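Local coordinates for SnoaL-like domain-containing protein (Kribbella flavida, PDB 4LMI), which is a putative ketosteroid isomerase of the SnoaL-like family, whose substrate and reaction the structure alone does not show, at the interface of chains A and B. Residues are numbered along the deposited sequence; one frame, centred on the assembly and turned at random. Chains: chain A/B, Uncharacterized protein.

Contact 1: the interface of chains A and B. Residues chain A 71, 93, 131, 134; chain B 40, 42, 109, 111.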
loop_
_atom_site.group_PDB
_atom_site.type_symbol
_atom_site.label_atom_id
_atom_site.label_comp_id
_atom_site.label_asym_id
_atom_site.label_seq_id
_atom_site.Cartn_x
_atom_site.Cartn_y
_atom_site.Cartn_z
ATOM N N ARG A 71 2.902 0.924 -9.424
ATOM C CA ARG A 71 2.202 -0.366 -9.397
ATOM C C ARG A 71 0.708 -0.119 -9.468
ATOM O O ARG A 71 0.198 0.834 -8.881
ATOM C CB ARG A 71 2.473 -1.156 -8.117
ATOM C CG ARG A 71 3.923 -1.447 -7.774
ATOM C CD ARG A 71 3.981 -2.104 -6.403
ATOM N NE ARG A 71 5.347 -2.279 -5.926
ATOM C CZ ARG A 71 6.077 -1.318 -5.359
ATOM N NH1 ARG A 71 5.578 -0.096 -5.203
ATOM N NH2 ARG A 71 7.316 -1.577 -4.961
ATOM N N VAL A 93 6.119 8.904 -1.497
ATOM C CA VAL A 93 5.456 7.721 -2.040
ATOM C C VAL A 93 4.055 7.579 -1.449
ATOM O O VAL A 93 3.865 7.678 -0.235
ATOM C CB VAL A 93 6.283 6.427 -1.805
ATOM C CG1 VAL A 93 5.535 5.193 -2.309
ATOM C CG2 VAL A 93 7.631 6.521 -2.504
ATOM N N ALA A 131 15.253 2.098 -2.856
ATOM C CA ALA A 131 14.325 1.122 -3.436
ATOM C C ALA A 131 14.320 1.182 -4.967
ATOM O O ALA A 131 14.578 2.240 -5.557
ATOM C CB ALA A 131 12.921 1.345 -2.889
ATOM N N ASP A 134 10.369 2.774 -5.755
ATOM C CA ASP A 134 9.741 3.731 -4.852
ATOM C C ASP A 134 10.730 4.827 -4.473
ATOM O O ASP A 134 11.754 4.548 -3.838
ATOM C CB ASP A 134 9.214 2.971 -3.625
ATOM C CG ASP A 134 8.321 1.795 -4.017
ATOM O OD1 ASP A 134 7.193 2.036 -4.490
ATOM O OD2 ASP A 134 8.744 0.629 -3.866
ATOM N N GLU B 40 12.553 -5.230 0.364
ATOM C CA GLU B 40 12.870 -3.810 0.447
ATOM C C GLU B 40 11.999 -3.135 1.486
ATOM O O GLU B 40 10.813 -3.464 1.623
ATOM C CB GLU B 40 12.616 -3.116 -0.887
ATOM C CG GLU B 40 13.542 -3.484 -2.034
ATOM C CD GLU B 40 13.168 -2.711 -3.286
ATOM O OE1 GLU B 40 11.988 -2.333 -3.407
ATOM O OE2 GLU B 40 14.031 -2.472 -4.142
ATOM N N PRO B 42 11.426 0.620 1.466
ATOM C CA PRO B 42 11.773 1.868 0.776
ATOM C C PRO B 42 11.931 3.092 1.679
ATOM O O PRO B 42 12.784 3.946 1.403
ATOM C CB PRO B 42 10.611 2.058 -0.203
ATOM C CG PRO B 42 10.199 0.656 -0.524
ATOM C CD PRO B 42 10.327 -0.088 0.779
ATOM N N THR B 109 7.980 -5.929 -0.717
ATOM C CA THR B 109 8.246 -4.511 -0.495
ATOM C C THR B 109 7.295 -4.023 0.585
ATOM O O THR B 109 6.077 -4.020 0.387
ATOM C CB THR B 109 8.115 -3.694 -1.801
ATOM O OG1 THR B 109 9.025 -4.223 -2.772
ATOM C CG2 THR B 109 8.458 -2.227 -1.577
ATOM N N PHE B 111 5.864 -1.253 3.345
ATOM C CA PHE B 111 5.650 0.125 3.782
ATOM C C PHE B 111 5.021 0.101 5.166
ATOM O O PHE B 111 4.115 -0.698 5.424
ATOM C CB PHE B 111 4.714 0.867 2.823
ATOM C CG PHE B 111 5.290 1.077 1.455
ATOM C CD1 PHE B 111 6.140 2.156 1.205
ATOM C CD2 PHE B 111 4.980 0.203 0.411
ATOM C CE1 PHE B 111 6.674 2.360 -0.060
ATOM C CE2 PHE B 111 5.512 0.403 -0.858
ATOM C CZ PHE B 111 6.361 1.483 -1.091
HETATM O O HOH W 1 10.814 -0.776 -5.121
HETATM O O HOH W 2 14.503 4.111 -0.699
#

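Contact 2: the interface of chains A and B. Residues chain A 126-127, 129-130; chain B 45-47.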
loop_
_atom_site.group_PDB
_atom_site.type_symbol
_atom_site.label_atom_id
_atom_site.label_comp_id
_atom_site.label_asym_id
_atom_site.label_seq_id
_atom_site.Cartn_x
_atom_site.Cartn_y
_atom_site.Cartn_z
ATOM N N VAL A 126 21.208 -6.177 6.434
ATOM C CA VAL A 126 20.663 -5.253 5.439
ATOM C C VAL A 126 21.743 -4.575 4.610
ATOM O O VAL A 126 22.885 -4.414 5.050
ATOM C CB VAL A 126 19.736 -4.176 6.059
ATOM C CG1 VAL A 126 18.600 -4.822 6.836
ATOM C CG2 VAL A 126 20.517 -3.207 6.938
ATOM N N GLU A 127 21.368 -4.206 3.394
ATOM C CA GLU A 127 22.157 -3.305 2.582
ATOM C C GLU A 127 21.434 -1.965 2.573
ATOM O O GLU A 127 20.204 -1.921 2.433
ATOM C CB GLU A 127 22.311 -3.859 1.164
ATOM C CG GLU A 127 22.904 -2.866 0.174
ATOM C CD GLU A 127 24.071 -3.432 -0.605
ATOM O OE1 GLU A 127 24.332 -4.650 -0.500
ATOM O OE2 GLU A 127 24.738 -2.654 -1.320
ATOM N N VAL A 129 20.481 0.917 0.572
ATOM C CA VAL A 129 20.360 1.160 -0.867
ATOM C C VAL A 129 18.937 1.667 -1.158
ATOM O O VAL A 129 17.986 1.193 -0.538
ATOM C CB VAL A 129 20.701 -0.131 -1.663
ATOM C CG1 VAL A 129 19.735 -1.263 -1.336
ATOM C CG2 VAL A 129 20.748 0.130 -3.159
ATOM N N PRO A 130 18.781 2.645 -2.081
ATOM C CA PRO A 130 17.415 3.110 -2.379
ATOM C C PRO A 130 16.574 2.007 -3.010
ATOM O O PRO A 130 17.127 1.094 -3.628
ATOM C CB PRO A 130 17.620 4.242 -3.396
ATOM C CG PRO A 130 19.079 4.558 -3.389
ATOM C CD PRO A 130 19.802 3.344 -2.883
ATOM N N SER B 45 15.460 2.990 3.006
ATOM C CA SER B 45 16.461 2.543 2.033
ATOM C C SER B 45 17.232 1.322 2.541
ATOM O O SER B 45 18.463 1.333 2.634
ATOM C CB SER B 45 17.406 3.682 1.637
ATOM O OG SER B 45 16.685 4.697 0.966
ATOM N N GLU B 46 16.487 0.275 2.881
ATOM C CA GLU B 46 17.075 -1.006 3.252
ATOM C C GLU B 46 16.637 -2.088 2.288
ATOM O O GLU B 46 15.496 -2.086 1.812
ATOM C CB GLU B 46 16.655 -1.412 4.659
ATOM C CG GLU B 46 17.368 -0.665 5.766
ATOM C CD GLU B 46 16.784 -0.986 7.120
ATOM O OE1 GLU B 46 17.539 -1.459 7.989
ATOM O OE2 GLU B 46 15.566 -0.775 7.314
ATOM N N ARG B 47 17.555 -3.008 2.010
ATOM C CA ARG B 47 17.269 -4.180 1.200
ATOM C C ARG B 47 17.868 -5.403 1.874
ATOM O O ARG B 47 18.972 -5.337 2.427
ATOM C CB ARG B 47 17.862 -4.025 -0.201
ATOM C CG ARG B 47 17.573 -5.189 -1.144
ATOM C CD ARG B 47 18.529 -5.180 -2.319
ATOM N NE ARG B 47 18.359 -3.990 -3.134
ATOM C CZ ARG B 47 19.216 -3.583 -4.068
ATOM N NH1 ARG B 47 20.334 -4.264 -4.312
ATOM N NH2 ARG B 47 18.955 -2.480 -4.751
HETATM O O HOH W 3 15.598 -0.389 -0.663
HETATM O O HOH W 4 16.485 -1.958 -3.073
#

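Contact 3: the interface of chains A and B. Residues chain A 42, 109, 111; chain B 71, 93, 131, 134, 136.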
loop_
_atom_site.group_PDB
_atom_site.type_symbol
_atom_site.label_atom_id
_atom_site.label_comp_id
_atom_site.label_asym_id
_atom_site.label_seq_id
_atom_site.Cartn_x
_atom_site.Cartn_y
_atom_site.Cartn_z
ATOM N N PRO A 42 -6.036 7.576 6.703
ATOM C CA PRO A 42 -6.020 6.972 8.043
ATOM C C PRO A 42 -4.930 7.503 8.978
ATOM O O PRO A 42 -5.161 7.600 10.188
ATOM C CB PRO A 42 -5.828 5.478 7.751
ATOM C CG PRO A 42 -6.460 5.297 6.412
ATOM C CD PRO A 42 -6.087 6.542 5.650
ATOM N N THR A 109 -8.683 5.219 -0.082
ATOM C CA THR A 109 -7.922 5.221 1.156
ATOM C C THR A 109 -6.453 5.459 0.809
ATOM O O THR A 109 -5.825 4.622 0.147
ATOM C CB THR A 109 -8.082 3.888 1.922
ATOM O OG1 THR A 109 -9.474 3.596 2.096
ATOM C CG2 THR A 109 -7.419 3.974 3.289
ATOM N N PHE A 111 -2.424 6.193 1.776
ATOM C CA PHE A 111 -1.327 6.137 2.742
ATOM C C PHE A 111 -0.119 6.854 2.153
ATOM O O PHE A 111 0.185 6.701 0.968
ATOM C CB PHE A 111 -0.945 4.696 3.087
ATOM C CG PHE A 111 -2.042 3.915 3.755
ATOM C CD1 PHE A 111 -2.193 3.941 5.142
ATOM C CD2 PHE A 111 -2.928 3.150 2.996
ATOM C CE1 PHE A 111 -3.208 3.217 5.755
ATOM C CE2 PHE A 111 -3.941 2.422 3.602
ATOM C CZ PHE A 111 -4.081 2.456 4.983
ATOM N N ARG B 71 -6.746 -5.971 4.295
ATOM C CA ARG B 71 -7.071 -6.068 2.874
ATOM C C ARG B 71 -6.090 -7.018 2.237
ATOM O O ARG B 71 -4.920 -7.067 2.631
ATOM C CB ARG B 71 -6.949 -4.718 2.163
ATOM C CG ARG B 71 -7.790 -3.583 2.720
ATOM C CD ARG B 71 -7.496 -2.312 1.941
ATOM N NE ARG B 71 -8.127 -1.129 2.518
ATOM C CZ ARG B 71 -7.676 -0.459 3.576
ATOM N NH1 ARG B 71 -6.580 -0.854 4.209
ATOM N NH2 ARG B 71 -8.337 0.616 4.008
ATOM N N VAL B 93 0.218 0.548 10.759
ATOM C CA VAL B 93 -0.343 -0.088 9.569
ATOM C C VAL B 93 0.804 -0.463 8.636
ATOM O O VAL B 93 1.772 0.287 8.479
ATOM C CB VAL B 93 -1.391 0.802 8.859
ATOM C CG1 VAL B 93 -1.766 0.238 7.493
ATOM C CG2 VAL B 93 -2.636 0.943 9.724
ATOM N N ALA B 131 -10.097 6.098 11.084
ATOM C CA ALA B 131 -10.376 5.354 9.862
ATOM C C ALA B 131 -11.135 4.063 10.169
ATOM O O ALA B 131 -10.969 3.466 11.240
ATOM C CB ALA B 131 -9.088 5.055 9.116
ATOM N N ASP B 134 -8.348 0.796 9.346
ATOM C CA ASP B 134 -6.924 0.959 9.629
ATOM C C ASP B 134 -6.689 1.604 10.990
ATOM O O ASP B 134 -7.147 2.723 11.247
ATOM C CB ASP B 134 -6.274 1.772 8.506
ATOM C CG ASP B 134 -6.597 1.215 7.125
ATOM O OD1 ASP B 134 -6.033 0.159 6.757
ATOM O OD2 ASP B 134 -7.424 1.825 6.413
ATOM N N PHE B 136 -4.532 3.199 13.915
ATOM C CA PHE B 136 -3.384 3.892 14.493
ATOM C C PHE B 136 -3.700 4.208 15.956
ATOM O O PHE B 136 -2.823 4.600 16.728
ATOM C CB PHE B 136 -3.057 5.156 13.693
ATOM C CG PHE B 136 -2.580 4.881 12.287
ATOM C CD1 PHE B 136 -3.486 4.770 11.236
ATOM C CD2 PHE B 136 -1.223 4.737 12.012
ATOM C CE1 PHE B 136 -3.047 4.515 9.940
ATOM C CE2 PHE B 136 -0.781 4.483 10.719
ATOM C CZ PHE B 136 -1.694 4.373 9.680
HETATM O O HOH W 5 -7.267 6.830 11.784
#

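Contact 1: the interface of chains A and B
Strand 104-111 of chain B, on the sheet of its SnoaL-like fold, meets the C-terminal tail of chain A where the ring of B:Phe111 points its edge at the carboxylate of A:Asp134. Ring carbon CZ of B:Phe111 lies 3.5 Å from CG of A:Asp134, and the two planes stand almost perpendicular, 86° apart. A:Val93 comes in at about a right angle to the ring, its methyl CG1 3.8 Å from CE1 of B:Phe111. The carboxylate is held in its orientation from within chain A. A:Arg71, extended from CG to NE, grips it end-on in a salt bridge: NH1 donates to OD1 of A:Asp134 at 2.8 Å and NH2 to OD2, both on syn lone pairs and close to the guanidinium plane. NH2 of A:Arg71 also rests 3.6 Å from the methyl CG2 of B:Thr109, the two side chains approaching at a slant. Nearby, CB of A:Ala131 packs 3.6 Å from CB of B:Pro42. Water 1 joins OD2 of A:Asp134 to OE1 of B:Glu40, while water 2 links the amide of A:Ala131 to the carbonyl of B:Pro42. Were A:Asp134 replaced by alanine, the guanidinium of A:Arg71 would probably lose its carboxylate mate and be free to turn, with a gap opened beside B:Phe111 and B:Pro42. The patch fastens one subunit's tail against its neighbour's sheet, likely supporting a dimer.

Contact 2: the interface of chains A and B
A:Val129 lies over one face of the B:Arg47 guanidinium, offset toward its rim, with methyl CG1 3.4 Å above the plane. The same methyl reaches back along the arginine to CB of B:Arg47 at 3.5 Å, while CG2 of A:Val129 touches NH2. With CG1 set between the backbone N and the carbonyl carbon (chi1 62°), both valine branches face the arginine. B:Arg47 leaves its strand with CG opposite the backbone N, then bends at chi3 (-64°), which brings its head round to the valine. At the guanidinium edge, in plane, water 4 bonds both NE and NH2 of B:Arg47, NE at 2.8 Å. This water continues to the carbonyl of A:Pro130 and to water 3, which spans the carbonyls of A:Val129 and B:Glu46. On the other side of the strand pair, A:Val126 crosses the side chain of B:Glu46 obliquely, its methyls resting against OE1. Between these two sides, A:Glu127 and B:Arg47 form an antiparallel beta bridge: N of A:Glu127 donates to O of B:Arg47 at 2.8 Å, and N of B:Arg47 returns a bond to O of A:Glu127 at 2.9 Å. N of A:Val129 also bonds to O of B:Ser45 at 2.9 Å. Short strand 127-128 of the chain A tail is thereby added to the edge of strand 46-49 in chain B.

Contact 3: the interface of chains A and B
A:Phe111 packs against B:Val93, and A:Pro42 against B:Ala131 and B:Phe136, to make the apolar centre. Methyl CG1 of B:Val93 meets CE1 of A:Phe111 at 3.7 Å, the side chains crossing near a right angle. CB of A:Pro42 sits 3.6 Å from CB of B:Ala131 and also packs against B:Phe136, whose CE1 is 3.7 Å away. CG of A:Phe111 stands opposite its carbonyl carbon (chi1 -63°), from where the ring reaches across with its edge toward B:Asp134. CZ of A:Phe111 lies 3.5 Å from CG of B:Asp134, in the ring plane, with the carboxylate plane turned 90° to it. The pyrrolidine of A:Pro42 flanks this acid, its CG 3.6 Å from OD2 of B:Asp134. Farther out, B:Arg71 fixes the carboxylate with a two-pronged salt bridge, NH1 to OD1 and NH2 to OD2 of B:Asp134, each 2.8 Å. Methyl CG2 of A:Thr109 touches NH2 of B:Arg71 from the partner side. At the polar rim, water 5 bridges the carbonyl of A:Pro42 and the amide of B:Ala131, lying 2.8 Å from O of A:Pro42. The site packs the chain B tail onto chain A around the paired acid and arginine, whose charges probably offset each other, and so probably steadies the dimer.

Contact 1 and contact 3 are twins with the chains exchanged, about 17 Å apart between the centres of their C-alpha atoms: each sets strand 104-111 and the 3-10 helix 42-44 of one subunit against strands 66-75 and 90-101 (chain A ranges) and the tail of the other. Contact 2 lies about 11 Å from contact 1 and 25 Å from contact 3, just before contact 1 on the same chain A tail, where residues 126-130 run into residue 131. The tails are thus exchanged reciprocally across a two-fold axis, an arrangement consistent with a stable dimer, although the structure alone does not prove one.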